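Local coordinates for pullulanase (Bacillus acidopullulyticus, PDB 2WAN), which hydrolyses alpha-1,6-glucosidic linkages in pullulan and at the branch points of starch-type polysaccharides, at residues A[439-451]-A[455-468]. Residues are numbered along the deposited sequence; the frame is centred on the assembly and turned at random.
Sequences HVRDFSIDANSGM and GKYLAFTEHGTKGP
Arg441 and Gly455 bring the two backbones to 3.8 Å, CA to CA, and Gly450 and Lys466 meet again farther along, so 455-468 folds back over 439-451 in the loop that follows the first strand (435-438) of the catalytic (beta/alpha)8 barrel. One direct hydrogen bond crosses, Gly455 N to Ser444 OG (2.9 Å, 152° at the hydrogen). The same hydroxyl donates to a water that in turn donates to Val440 O and Lys456 O; accepting and donating at once restrains the hydroxyl's rotation. Phe443 and Phe460 form an offset stack, centroids 4.3 Å apart and planes 18° from parallel; CZ of Phe460 lies over the rim of the Phe443 ring, 3.4 Å from its CD2. Phe443 is directed at the Phe460 ring with CG anti to the backbone N (chi1 -169°). A leucine in place of Phe460 would probably leave that face of Phe443 without its flat partner and remove the ring edge that Val440 CA abuts. Beyond the rings, Met451 SD lies against Ala459, 3.6 Å from its O. Glu462 is tied to Lys452 N, and its OE1 also sits 3.3 Å from Met451 CA. Farther along, Gly450 CA makes a CA-H...O contact of 3.2 Å with Lys466 O.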
loop_
_atom_site.group_PDB
_atom_site.type_symbol
_atom_site.label_atom_id
_atom_site.label_comp_id
_atom_site.label_asym_id
_atom_site.label_seq_id
_atom_site.Cartn_x
_atom_site.Cartn_y
_atom_site.Cartn_z
ATOM N N HIS A 439 15.380 -10.721 -0.829
ATOM C CA HIS A 439 16.161 -9.647 -0.197
ATOM C C HIS A 439 17.588 -9.670 -0.746
ATOM O O HIS A 439 18.173 -10.747 -0.879
ATOM C CB HIS A 439 16.137 -9.920 1.311
ATOM C CG HIS A 439 16.760 -8.855 2.161
ATOM N ND1 HIS A 439 18.128 -8.753 2.353
ATOM C CD2 HIS A 439 16.199 -7.900 2.935
ATOM C CE1 HIS A 439 18.375 -7.754 3.182
ATOM N NE2 HIS A 439 17.224 -7.227 3.557
ATOM N N VAL A 440 18.141 -8.502 -1.097
ATOM C CA VAL A 440 19.482 -8.465 -1.721
ATOM C C VAL A 440 20.569 -9.114 -0.853
ATOM O O VAL A 440 21.464 -9.806 -1.390
ATOM C CB VAL A 440 19.884 -7.015 -2.103
ATOM C CG1 VAL A 440 21.306 -6.963 -2.663
ATOM C CG2 VAL A 440 18.888 -6.442 -3.158
ATOM N N ARG A 441 20.530 -8.896 0.467
ATOM C CA ARG A 441 21.536 -9.525 1.316
ATOM C C ARG A 441 21.284 -11.045 1.405
ATOM O O ARG A 441 22.197 -11.849 1.160
ATOM C CB ARG A 441 21.557 -8.908 2.704
ATOM C CG ARG A 441 22.694 -9.456 3.568
ATOM C CD ARG A 441 22.804 -8.744 4.917
ATOM N NE ARG A 441 23.849 -9.358 5.750
ATOM C CZ ARG A 441 25.150 -9.054 5.703
ATOM N NH1 ARG A 441 25.616 -8.118 4.863
ATOM N NH2 ARG A 441 26.005 -9.695 6.510
ATOM N N ASP A 442 20.043 -11.444 1.692
ATOM C CA ASP A 442 19.749 -12.889 1.874
ATOM C C ASP A 442 20.197 -13.718 0.686
ATOM O O ASP A 442 20.685 -14.851 0.836
ATOM C CB ASP A 442 18.249 -13.173 2.003
ATOM C CG ASP A 442 17.598 -12.530 3.193
ATOM O OD1 ASP A 442 18.269 -11.897 4.023
ATOM O OD2 ASP A 442 16.359 -12.673 3.294
ATOM N N PHE A 443 19.997 -13.175 -0.516
ATOM C CA PHE A 443 20.205 -13.933 -1.758
ATOM C C PHE A 443 21.588 -14.573 -1.862
ATOM O O PHE A 443 21.709 -15.707 -2.347
ATOM C CB PHE A 443 19.964 -13.007 -2.955
ATOM C CG PHE A 443 19.884 -13.725 -4.271
ATOM C CD1 PHE A 443 18.868 -14.652 -4.505
ATOM C CD2 PHE A 443 20.834 -13.477 -5.279
ATOM C CE1 PHE A 443 18.779 -15.319 -5.732
ATOM C CE2 PHE A 443 20.750 -14.140 -6.519
ATOM C CZ PHE A 443 19.734 -15.074 -6.728
ATOM N N SER A 444 22.620 -13.865 -1.391
ATOM C CA SER A 444 23.998 -14.283 -1.686
ATOM C C SER A 444 24.975 -14.251 -0.496
ATOM O O SER A 444 26.141 -14.601 -0.649
ATOM C CB SER A 444 24.545 -13.380 -2.806
ATOM O OG SER A 444 24.609 -12.033 -2.344
ATOM N N ILE A 445 24.513 -13.854 0.682
ATOM C CA ILE A 445 25.435 -13.640 1.817
ATOM C C ILE A 445 26.097 -14.925 2.350
ATOM O O ILE A 445 27.210 -14.872 2.892
ATOM C CB ILE A 445 24.733 -12.892 2.976
ATOM C CG1 ILE A 445 25.734 -12.374 4.029
ATOM C CG2 ILE A 445 23.669 -13.794 3.662
ATOM C CD1 ILE A 445 26.746 -11.352 3.510
ATOM N N ASP A 446 25.418 -16.065 2.212
ATOM C CA ASP A 446 25.936 -17.331 2.791
ATOM C C ASP A 446 27.295 -17.668 2.182
ATOM O O ASP A 446 27.490 -17.534 0.982
ATOM C CB ASP A 446 24.939 -18.467 2.547
ATOM C CG ASP A 446 25.160 -19.681 3.471
ATOM O OD1 ASP A 446 26.305 -20.160 3.631
ATOM O OD2 ASP A 446 24.140 -20.183 4.012
ATOM N N ALA A 447 28.238 -18.107 3.015
ATOM C CA ALA A 447 29.534 -18.569 2.521
ATOM C C ALA A 447 29.417 -19.649 1.443
ATOM O O ALA A 447 30.343 -19.830 0.633
ATOM C CB ALA A 447 30.374 -19.103 3.676
ATOM N N ASN A 448 28.290 -20.366 1.437
ATOM C CA ASN A 448 28.074 -21.440 0.469
ATOM C C ASN A 448 27.393 -21.001 -0.851
ATOM O O ASN A 448 27.067 -21.841 -1.677
ATOM C CB ASN A 448 27.330 -22.633 1.123
ATOM C CG ASN A 448 25.860 -22.343 1.461
ATOM O OD1 ASN A 448 25.217 -21.458 0.890
ATOM N ND2 ASN A 448 25.302 -23.163 2.365
ATOM N N SER A 449 27.207 -19.695 -1.039
ATOM C CA SER A 449 26.349 -19.194 -2.138
ATOM C C SER A 449 27.021 -19.256 -3.508
ATOM O O SER A 449 26.336 -19.204 -4.530
ATOM C CB SER A 449 25.872 -17.754 -1.864
ATOM O OG SER A 449 26.900 -16.831 -2.208
ATOM N N GLY A 450 28.353 -19.358 -3.528
ATOM C CA GLY A 450 29.114 -19.368 -4.786
ATOM C C GLY A 450 29.288 -18.031 -5.490
ATOM O O GLY A 450 29.968 -17.954 -6.527
ATOM N N MET A 451 28.666 -16.996 -4.934
ATOM C CA MET A 451 28.769 -15.630 -5.450
ATOM C C MET A 451 29.848 -14.875 -4.681
ATOM O O MET A 451 29.961 -15.011 -3.448
ATOM C CB MET A 451 27.406 -14.938 -5.343
ATOM C CG MET A 451 26.442 -15.373 -6.456
ATOM S SD MET A 451 24.715 -14.988 -6.157
ATOM C CE MET A 451 24.283 -16.268 -4.968
ATOM N N GLY A 455 26.093 -10.514 -0.426
ATOM C CA GLY A 455 25.166 -9.561 0.174
ATOM C C GLY A 455 24.951 -8.280 -0.625
ATOM O O GLY A 455 24.333 -7.335 -0.113
ATOM N N LYS A 456 25.397 -8.266 -1.885
ATOM C CA LYS A 456 25.453 -7.036 -2.696
ATOM C C LYS A 456 24.636 -7.110 -3.990
ATOM O O LYS A 456 24.383 -8.197 -4.502
ATOM C CB LYS A 456 26.906 -6.721 -3.074
ATOM C CG LYS A 456 27.852 -6.631 -1.854
ATOM C CD LYS A 456 27.594 -5.357 -1.034
ATOM C CE LYS A 456 28.660 -5.205 0.072
ATOM N NZ LYS A 456 28.384 -4.014 0.909
ATOM N N TYR A 457 24.234 -5.950 -4.513
ATOM C CA TYR A 457 23.564 -5.899 -5.818
ATOM C C TYR A 457 24.337 -6.711 -6.852
ATOM O O TYR A 457 23.726 -7.407 -7.669
ATOM C CB TYR A 457 23.432 -4.464 -6.364
ATOM C CG TYR A 457 22.679 -3.481 -5.488
ATOM C CD1 TYR A 457 21.350 -3.710 -5.102
ATOM C CD2 TYR A 457 23.294 -2.293 -5.075
ATOM C CE1 TYR A 457 20.659 -2.776 -4.333
ATOM C CE2 TYR A 457 22.609 -1.353 -4.294
ATOM C CZ TYR A 457 21.293 -1.612 -3.921
ATOM O OH TYR A 457 20.619 -0.692 -3.139
ATOM N N LEU A 458 25.666 -6.576 -6.856
ATOM C CA LEU A 458 26.474 -7.177 -7.924
ATOM C C LEU A 458 26.447 -8.703 -7.935
ATOM O O LEU A 458 26.788 -9.311 -8.954
ATOM C CB LEU A 458 27.943 -6.677 -7.905
ATOM C CG LEU A 458 28.130 -5.213 -8.331
ATOM C CD1 LEU A 458 29.625 -4.931 -8.437
ATOM C CD2 LEU A 458 27.448 -4.903 -9.668
ATOM N N ALA A 459 26.060 -9.332 -6.821
ATOM C CA ALA A 459 25.905 -10.791 -6.821
ATOM C C ALA A 459 24.950 -11.256 -7.928
ATOM O O ALA A 459 25.135 -12.331 -8.485
ATOM C CB ALA A 459 25.443 -11.298 -5.443
ATOM N N PHE A 460 23.945 -10.427 -8.257
ATOM C CA PHE A 460 22.971 -10.730 -9.316
ATOM C C PHE A 460 23.527 -10.630 -10.738
ATOM O O PHE A 460 22.808 -10.902 -11.710
ATOM C CB PHE A 460 21.763 -9.787 -9.207
ATOM C CG PHE A 460 20.808 -10.128 -8.092
ATOM C CD1 PHE A 460 21.090 -9.782 -6.767
ATOM C CD2 PHE A 460 19.594 -10.751 -8.373
ATOM C CE1 PHE A 460 20.192 -10.092 -5.736
ATOM C CE2 PHE A 460 18.689 -11.070 -7.339
ATOM C CZ PHE A 460 18.974 -10.724 -6.030
ATOM N N THR A 461 24.783 -10.207 -10.886
ATOM C CA THR A 461 25.404 -10.115 -12.210
ATOM C C THR A 461 26.310 -11.311 -12.497
ATOM O O THR A 461 26.865 -11.423 -13.609
ATOM C CB THR A 461 26.285 -8.830 -12.370
ATOM O OG1 THR A 461 27.474 -8.939 -11.558
ATOM C CG2 THR A 461 25.507 -7.565 -11.976
ATOM N N GLU A 462 26.475 -12.194 -11.507
ATOM C CA GLU A 462 27.468 -13.269 -11.598
ATOM C C GLU A 462 26.917 -14.542 -12.250
ATOM O O GLU A 462 26.041 -15.197 -11.699
ATOM C CB GLU A 462 28.046 -13.588 -10.212
ATOM C CG GLU A 462 28.705 -12.375 -9.526
ATOM C CD GLU A 462 29.286 -12.719 -8.188
ATOM O OE1 GLU A 462 29.844 -13.831 -8.037
ATOM O OE2 GLU A 462 29.159 -11.884 -7.279
ATOM N N HIS A 463 27.462 -14.894 -13.413
ATOM C CA HIS A 463 27.107 -16.144 -14.111
ATOM C C HIS A 463 27.993 -17.320 -13.722
ATOM O O HIS A 463 29.140 -17.148 -13.305
ATOM C CB HIS A 463 27.182 -15.932 -15.631
ATOM C CG HIS A 463 26.155 -14.973 -16.147
ATOM N ND1 HIS A 463 24.940 -15.386 -16.645
ATOM C CD2 HIS A 463 26.144 -13.619 -16.199
ATOM C CE1 HIS A 463 24.231 -14.328 -17.000
ATOM N NE2 HIS A 463 24.939 -13.244 -16.738
ATOM N N GLY A 464 27.435 -18.518 -13.839
ATOM C CA GLY A 464 28.193 -19.754 -13.633
ATOM C C GLY A 464 28.463 -20.077 -12.172
ATOM O O GLY A 464 29.345 -20.891 -11.870
ATOM N N THR A 465 27.711 -19.465 -11.257
ATOM C CA THR A 465 27.994 -19.657 -9.824
ATOM C C THR A 465 27.410 -20.987 -9.354
ATOM O O THR A 465 26.334 -21.419 -9.799
ATOM C CB THR A 465 27.513 -18.483 -8.934
ATOM O OG1 THR A 465 26.091 -18.320 -9.086
ATOM C CG2 THR A 465 28.222 -17.155 -9.345
ATOM N N LYS A 466 28.155 -21.629 -8.463
ATOM C CA LYS A 466 27.829 -22.975 -7.994
ATOM C C LYS A 466 27.851 -23.039 -6.493
ATOM O O LYS A 466 28.662 -22.373 -5.835
ATOM C CB LYS A 466 28.825 -24.005 -8.529
ATOM C CG LYS A 466 29.039 -24.004 -10.017
ATOM C CD LYS A 466 27.828 -24.478 -10.783
ATOM C CE LYS A 466 28.216 -24.550 -12.269
ATOM N NZ LYS A 466 27.068 -24.361 -13.187
ATOM N N GLY A 467 26.985 -23.899 -5.947
ATOM C CA GLY A 467 26.870 -24.091 -4.519
ATOM C C GLY A 467 27.277 -25.514 -4.148
ATOM O O GLY A 467 27.916 -26.219 -4.962
ATOM N N PRO A 468 26.881 -25.956 -2.950
ATOM C CA PRO A 468 27.172 -27.327 -2.510
ATOM C C PRO A 468 26.674 -28.379 -3.498
ATOM O O PRO A 468 25.582 -28.237 -4.068
ATOM C CB PRO A 468 26.420 -27.439 -1.178
ATOM C CG PRO A 468 26.366 -26.043 -0.664
ATOM C CD PRO A 468 26.149 -25.198 -1.910
HETATM O O HOH W 1 22.881 -10.423 -3.506
HETATM O O HOH W 2 24.475 -6.520 2.561
HETATM O O HOH W 3 30.783 -20.321 -7.801
#